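Local structure of carboxyvinyl-carboxyphosphonate phosphorylmutase (Bacillus anthracis, 4IQD) at residues 17-21 / 88-92; 101-106 / 148-153; 34-38 / 245-249. The protein belongs to the phosphoenolpyruvate phosphomutase family of TIM-barrel proteins and binds pyruvic acid. Where two conformers were deposited one is given. Numbering follows the deposited sequence.

Interaction 1 of 3, residues 17-21 / 88-92; sequences LANRF and TDLPV
Arg20 reaches from a helix to a turn: its NH1 donates to the carbonyl Asp89 O at 2.9 Å, and NH2 forms a long salt bridge to Asp89 OD2 at 3.6 Å. The other carboxylate oxygen, OD1, accepts from the backbone N of Ser12. Residues 17-21 are helical, and Arg20 extends with chi1 and chi2 t, chi3 m. Across from them the chain leaves helix 74-88 at Asp89, which has positive phi (phi/psi 63°/35°), and then runs extended through Leu90 and Pro91. An ST turn, Leu90 N to Thr88 OG1 at 3.2 Å, spans this exit. Packing centres on Pro91. Its CG meets Arg20 CD at 3.6 Å, its CB lies 3.7 Å from Phe21 CD1 at the ring edge, and its CD is 4.0 Å from Leu17 CD2. Leu17 and Pro91 have the closest CA atoms, 5.2 Å apart. The contact thus joins helix 14-26 to the helix-to-strand turn of a beta/alpha unit. Ala119 touches Leu17, Phe21 and Pro91, and Leu90 and Val92 lean on Leu53 of strand 53-55.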
# COMPACT_ATOMS: atom_id res chain seq x y z
N LEU A 17 13.90 -19.99 3.18
CA LEU A 17 13.73 -18.65 3.72
C LEU A 17 13.77 -18.63 5.25
O LEU A 17 14.38 -17.73 5.84
CB LEU A 17 12.44 -18.01 3.19
CG LEU A 17 12.58 -17.41 1.79
CD1 LEU A 17 11.28 -16.77 1.35
CD2 LEU A 17 13.72 -16.41 1.76
N ALA A 18 13.15 -19.61 5.88
CA ALA A 18 13.16 -19.71 7.33
C ALA A 18 14.57 -19.95 7.84
O ALA A 18 15.01 -19.33 8.81
CB ALA A 18 12.24 -20.81 7.80
N ASN A 19 15.29 -20.85 7.18
CA ASN A 19 16.65 -21.18 7.58
C ASN A 19 17.59 -20.01 7.36
O ASN A 19 18.50 -19.78 8.15
CB ASN A 19 17.15 -22.42 6.84
CG ASN A 19 16.32 -23.65 7.15
OD1 ASN A 19 15.85 -23.83 8.27
ND2 ASN A 19 16.14 -24.51 6.16
N ARG A 20 17.37 -19.27 6.27
CA ARG A 20 18.17 -18.09 5.98
C ARG A 20 17.94 -17.07 7.07
O ARG A 20 18.88 -16.45 7.55
CB ARG A 20 17.78 -17.49 4.63
CG ARG A 20 18.66 -16.32 4.20
CD ARG A 20 18.03 -15.49 3.09
NE ARG A 20 17.89 -16.22 1.82
CZ ARG A 20 17.37 -15.70 0.71
NH1 ARG A 20 16.93 -14.44 0.71
NH2 ARG A 20 17.28 -16.43 -0.39
N PHE A 21 16.68 -16.92 7.47
CA PHE A 21 16.30 -16.02 8.55
C PHE A 21 17.00 -16.42 9.85
O PHE A 21 17.57 -15.57 10.54
CB PHE A 21 14.79 -16.06 8.75
CG PHE A 21 14.29 -15.08 9.78
CD1 PHE A 21 14.01 -13.77 9.42
CD2 PHE A 21 14.09 -15.47 11.09
CE1 PHE A 21 13.55 -12.87 10.36
CE2 PHE A 21 13.63 -14.58 12.03
CZ PHE A 21 13.36 -13.28 11.67
N THR A 88 10.58 -9.60 -3.28
CA THR A 88 11.95 -9.42 -2.81
C THR A 88 12.74 -10.71 -2.68
O THR A 88 13.96 -10.71 -2.84
CB THR A 88 11.96 -8.73 -1.45
OG1 THR A 88 11.28 -9.55 -0.49
CG2 THR A 88 11.26 -7.38 -1.53
N ASP A 89 12.04 -11.80 -2.38
CA ASP A 89 12.67 -13.09 -2.05
C ASP A 89 13.50 -12.97 -0.76
O ASP A 89 14.55 -13.60 -0.62
CB ASP A 89 13.51 -13.64 -3.21
CG ASP A 89 13.86 -15.10 -3.04
OD1 ASP A 89 12.92 -15.92 -2.89
OD2 ASP A 89 15.06 -15.44 -3.06
N LEU A 90 13.02 -12.15 0.17
CA LEU A 90 13.66 -11.99 1.47
C LEU A 90 12.85 -12.66 2.57
O LEU A 90 11.63 -12.75 2.47
CB LEU A 90 13.82 -10.51 1.81
CG LEU A 90 14.96 -9.75 1.15
CD1 LEU A 90 14.99 -8.33 1.66
CD2 LEU A 90 16.27 -10.46 1.42
N PRO A 91 13.53 -13.11 3.63
CA PRO A 91 12.83 -13.65 4.80
C PRO A 91 11.97 -12.56 5.43
O PRO A 91 12.45 -11.46 5.66
CB PRO A 91 13.97 -14.01 5.76
CG PRO A 91 15.17 -14.15 4.89
CD PRO A 91 14.99 -13.15 3.80
N VAL A 92 10.71 -12.87 5.68
CA VAL A 92 9.80 -11.90 6.26
C VAL A 92 9.20 -12.42 7.55
O VAL A 92 8.62 -13.51 7.58
CB VAL A 92 8.68 -11.53 5.28
CG1 VAL A 92 7.64 -10.65 5.95
CG2 VAL A 92 9.25 -10.84 4.05

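Interaction 2 of 3, residues 101-106 / 148-153; sequences GGVLNV and QKIKAI
Two helices approach here, one at its very start and the other in mid-course. Gly101 takes backbone angles (132°/-147°) at which a CB would jam against the preceding carbonyl, Gly102 is the N-cap, and residues 103-106 form the first turn, with Val106 N hydrogen-bonded to Gly102 O at 2.7 Å. Residues 148-153 are helical throughout. The closest CA atoms, 5.4 Å apart, are those of Val103 and Lys149. Lys149, with chi1 m and the rest of its chain trans, stretches along the junction so that NZ donates to Gly101 O at 2.8 Å; the same amine also hydrogen-bonds Thr98 O, tying the loop before the helix to helix 143-156. Val106 (chi1 t) points inward, its CG2 3.6 Å from Lys149 CD and its CG1 3.6 Å from Ile153 CG1. The small Ala152 permits close approach, its CB 4.0 Å from Val103 O. Ile153 in turn touches Ile162 of strand 161-166. Such packing of neighbouring helices around a parallel sheet is characteristic of the outer layer of a TIM barrel.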
# COMPACT_ATOMS: atom_id res chain seq x y z
N GLY A 101 -7.53 -16.16 16.71
CA GLY A 101 -8.48 -17.11 17.26
C GLY A 101 -7.83 -18.13 18.16
O GLY A 101 -6.86 -17.83 18.85
N GLY A 102 -8.37 -19.34 18.16
CA GLY A 102 -7.90 -20.39 19.04
C GLY A 102 -6.79 -21.23 18.45
O GLY A 102 -6.18 -20.87 17.45
N VAL A 103 -6.53 -22.36 19.10
CA VAL A 103 -5.49 -23.29 18.69
C VAL A 103 -5.67 -23.69 17.23
O VAL A 103 -4.71 -23.78 16.48
CB VAL A 103 -5.46 -24.54 19.60
CG1 VAL A 103 -5.28 -25.82 18.79
CG2 VAL A 103 -4.36 -24.41 20.64
N LEU A 104 -6.92 -23.90 16.84
CA LEU A 104 -7.22 -24.30 15.47
C LEU A 104 -7.00 -23.15 14.49
O LEU A 104 -6.47 -23.36 13.41
CB LEU A 104 -8.64 -24.83 15.37
CG LEU A 104 -8.88 -26.04 16.29
CD1 LEU A 104 -10.32 -26.49 16.20
CD2 LEU A 104 -7.92 -27.17 15.94
N ASN A 105 -7.41 -21.95 14.88
CA ASN A 105 -7.15 -20.77 14.08
C ASN A 105 -5.66 -20.51 13.93
O ASN A 105 -5.18 -20.16 12.85
CB ASN A 105 -7.83 -19.55 14.69
CG ASN A 105 -9.33 -19.66 14.70
OD1 ASN A 105 -9.95 -19.75 15.76
ND2 ASN A 105 -9.93 -19.68 13.52
N VAL A 106 -4.93 -20.67 15.03
CA VAL A 106 -3.49 -20.52 15.03
C VAL A 106 -2.87 -21.53 14.08
O VAL A 106 -1.91 -21.23 13.36
CB VAL A 106 -2.91 -20.72 16.44
CG1 VAL A 106 -1.40 -20.87 16.39
CG2 VAL A 106 -3.29 -19.56 17.33
N GLN A 148 0.29 -23.58 24.43
CA GLN A 148 -0.45 -24.47 23.56
C GLN A 148 -0.47 -23.97 22.12
O GLN A 148 -0.32 -24.74 21.18
CB GLN A 148 -1.88 -24.64 24.07
CG GLN A 148 -1.94 -25.35 25.40
CD GLN A 148 -3.34 -25.38 25.96
OE1 GLN A 148 -4.12 -24.45 25.74
NE2 GLN A 148 -3.67 -26.44 26.68
N LYS A 149 -0.63 -22.66 21.95
CA LYS A 149 -0.62 -22.05 20.63
C LYS A 149 0.71 -22.26 19.92
O LYS A 149 0.76 -22.53 18.72
CB LYS A 149 -0.95 -20.56 20.71
CG LYS A 149 -2.41 -20.27 20.97
CD LYS A 149 -2.73 -18.80 20.77
CE LYS A 149 -4.23 -18.57 20.71
NZ LYS A 149 -4.57 -17.16 20.38
N ILE A 150 1.81 -22.12 20.67
CA ILE A 150 3.14 -22.32 20.12
C ILE A 150 3.31 -23.78 19.70
O ILE A 150 3.84 -24.07 18.63
CB ILE A 150 4.22 -21.92 21.13
CG1 ILE A 150 4.15 -20.41 21.40
CG2 ILE A 150 5.60 -22.30 20.62
CD1 ILE A 150 5.09 -19.93 22.47
N LYS A 151 2.84 -24.69 20.55
CA LYS A 151 2.87 -26.12 20.26
C LYS A 151 2.06 -26.44 19.02
O LYS A 151 2.43 -27.32 18.24
CB LYS A 151 2.33 -26.91 21.45
CG LYS A 151 3.23 -26.90 22.67
CD LYS A 151 2.48 -27.29 23.93
CE LYS A 151 2.00 -28.73 23.89
NZ LYS A 151 1.37 -29.12 25.19
N ALA A 152 0.96 -25.72 18.84
CA ALA A 152 0.13 -25.87 17.64
C ALA A 152 0.92 -25.52 16.39
O ALA A 152 0.84 -26.21 15.37
CB ALA A 152 -1.11 -25.02 17.75
N ILE A 153 1.69 -24.44 16.47
CA ILE A 153 2.52 -24.03 15.35
C ILE A 153 3.62 -25.05 15.06
O ILE A 153 3.75 -25.51 13.92
CB ILE A 153 3.15 -22.65 15.58
CG1 ILE A 153 2.05 -21.60 15.76
CG2 ILE A 153 4.04 -22.27 14.43
CD1 ILE A 153 2.57 -20.21 16.01

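Interaction 3 of 3, residues 34-38 / 245-249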
# COMPACT_ATOMS: atom_id res chain seq x y z
N PRO A 34 13.49 -4.09 8.83
CA PRO A 34 12.58 -2.97 8.56
C PRO A 34 11.16 -3.44 8.32
O PRO A 34 10.95 -4.48 7.71
CB PRO A 34 13.13 -2.38 7.26
CG PRO A 34 14.44 -3.02 7.03
CD PRO A 34 14.41 -4.33 7.71
N GLY A 35 10.19 -2.67 8.80
CA GLY A 35 8.81 -2.91 8.45
C GLY A 35 8.54 -2.46 7.03
O GLY A 35 8.95 -1.38 6.61
N ALA A 36 7.86 -3.31 6.26
CA ALA A 36 7.41 -2.94 4.92
C ALA A 36 5.93 -3.22 4.81
O ALA A 36 5.51 -4.37 4.75
CB ALA A 36 8.18 -3.72 3.87
N HIS A 37 5.12 -2.16 4.79
CA HIS A 37 3.67 -2.32 4.75
C HIS A 37 3.16 -2.70 3.37
O HIS A 37 2.01 -3.13 3.23
CB HIS A 37 2.97 -1.06 5.25
CG HIS A 37 3.23 0.15 4.42
ND1 HIS A 37 4.36 0.92 4.56
CD2 HIS A 37 2.50 0.73 3.44
CE1 HIS A 37 4.33 1.92 3.70
NE2 HIS A 37 3.20 1.83 3.01
N ASP A 38 3.99 -2.53 2.35
CA ASP A 38 3.62 -2.90 0.99
C ASP A 38 4.83 -3.33 0.15
O ASP A 38 5.97 -3.22 0.60
CB ASP A 38 2.84 -1.77 0.31
CG ASP A 38 3.72 -0.60 -0.10
OD1 ASP A 38 4.90 -0.53 0.30
OD2 ASP A 38 3.21 0.28 -0.83
N THR A 245 7.84 2.58 10.60
CA THR A 245 8.56 3.70 10.03
C THR A 245 8.18 3.99 8.58
O THR A 245 7.99 5.14 8.20
CB THR A 245 10.08 3.46 10.10
OG1 THR A 245 10.41 2.88 11.36
CG2 THR A 245 10.83 4.75 9.92
N SER A 246 8.05 2.93 7.79
CA SER A 246 7.74 3.07 6.36
C SER A 246 6.43 3.83 6.13
O SER A 246 6.34 4.66 5.23
CB SER A 246 7.67 1.70 5.68
OG SER A 246 6.58 0.95 6.16
N LEU A 247 5.43 3.56 6.96
CA LEU A 247 4.13 4.20 6.82
C LEU A 247 4.13 5.61 7.42
O LEU A 247 3.44 6.50 6.92
CB LEU A 247 3.03 3.34 7.45
CG LEU A 247 1.62 3.93 7.44
CD1 LEU A 247 0.61 2.91 6.94
CD2 LEU A 247 1.24 4.42 8.83
N ARG A 248 4.91 5.80 8.48
CA ARG A 248 5.00 7.10 9.13
C ARG A 248 5.54 8.16 8.19
O ARG A 248 5.01 9.27 8.12
CB ARG A 248 5.87 7.03 10.38
CG ARG A 248 5.33 6.15 11.48
CD ARG A 248 5.73 6.71 12.83
NE ARG A 248 5.76 5.70 13.88
CZ ARG A 248 4.71 5.37 14.62
NH1 ARG A 248 3.54 5.95 14.41
NH2 ARG A 248 4.83 4.44 15.57
N VAL A 249 6.61 7.82 7.48
CA VAL A 249 7.25 8.75 6.55
C VAL A 249 6.42 8.95 5.29
O VAL A 249 6.40 10.03 4.71
CB VAL A 249 8.68 8.29 6.17
CG1 VAL A 249 9.60 8.36 7.37
CG2 VAL A 249 8.66 6.89 5.60
O HOH W 1 9.32 0.28 8.56
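In a TIM barrel the active site lies at the C-terminal ends of the strands; the loop that leaves strand 31-34 at that end meets the start of helix 245-264. Ser246 OG and His37 ND1 share a hydrogen bond of 2.7 Å whose direction is open. A weak second option for the hydroxyl is Gly35 O, 3.4 Å from Ser246 OG. That carbonyl has a better donor in the bridging water, 2.6 Å from Gly35 O, and the same water accepts from Ser246 N at 3.0 Å, so a backbone amide in the helix's first turn is satisfied across the interface. Other polar groups find partners beyond the two segments: Asp38, N-cap of helix 39-48, accepts from Ala41 N through OD1; Thr245 OG1 hydrogen-bonds Glu220 OE2, while Arg248 NE forms a salt bridge with Glu220 OE1 and its NH2 hydrogen-bonds Thr219 OG1; His37 O accepts a hydrogen bond from Arg80 NH1, of a pyruvic acid pocket. Val257 of the second subunit packs on Thr245. Over one imidazole face lies a CH-pi contact, Leu247 CB standing 4.3 Å from the His37 ring centroid.

In the fold
The three contacts join different parts of one TIM barrel. Interactions 1 and 3 cross along the chain, their centres 18 Å apart and their nearest atoms about 7 Å. Interaction 2 opens after interaction 1 has closed, and is nested within the long loop closed by interaction 3; the centres of interactions 2 and 3 are 28 Å apart, those of interactions 1 and 2 23 Å. Strand 92-95 connects the end of interaction 1 to the loop that begins interaction 2. Strands 31-34 and 239-242 are parallel neighbours, so interaction 3 lies where the barrel's first and last strands meet, beside the second subunit, with Gly35 about 8 Å from a bound pyruvic acid. Interaction 1 joins a helix to an alpha-to-beta loop, interaction 2 two successive outer helices.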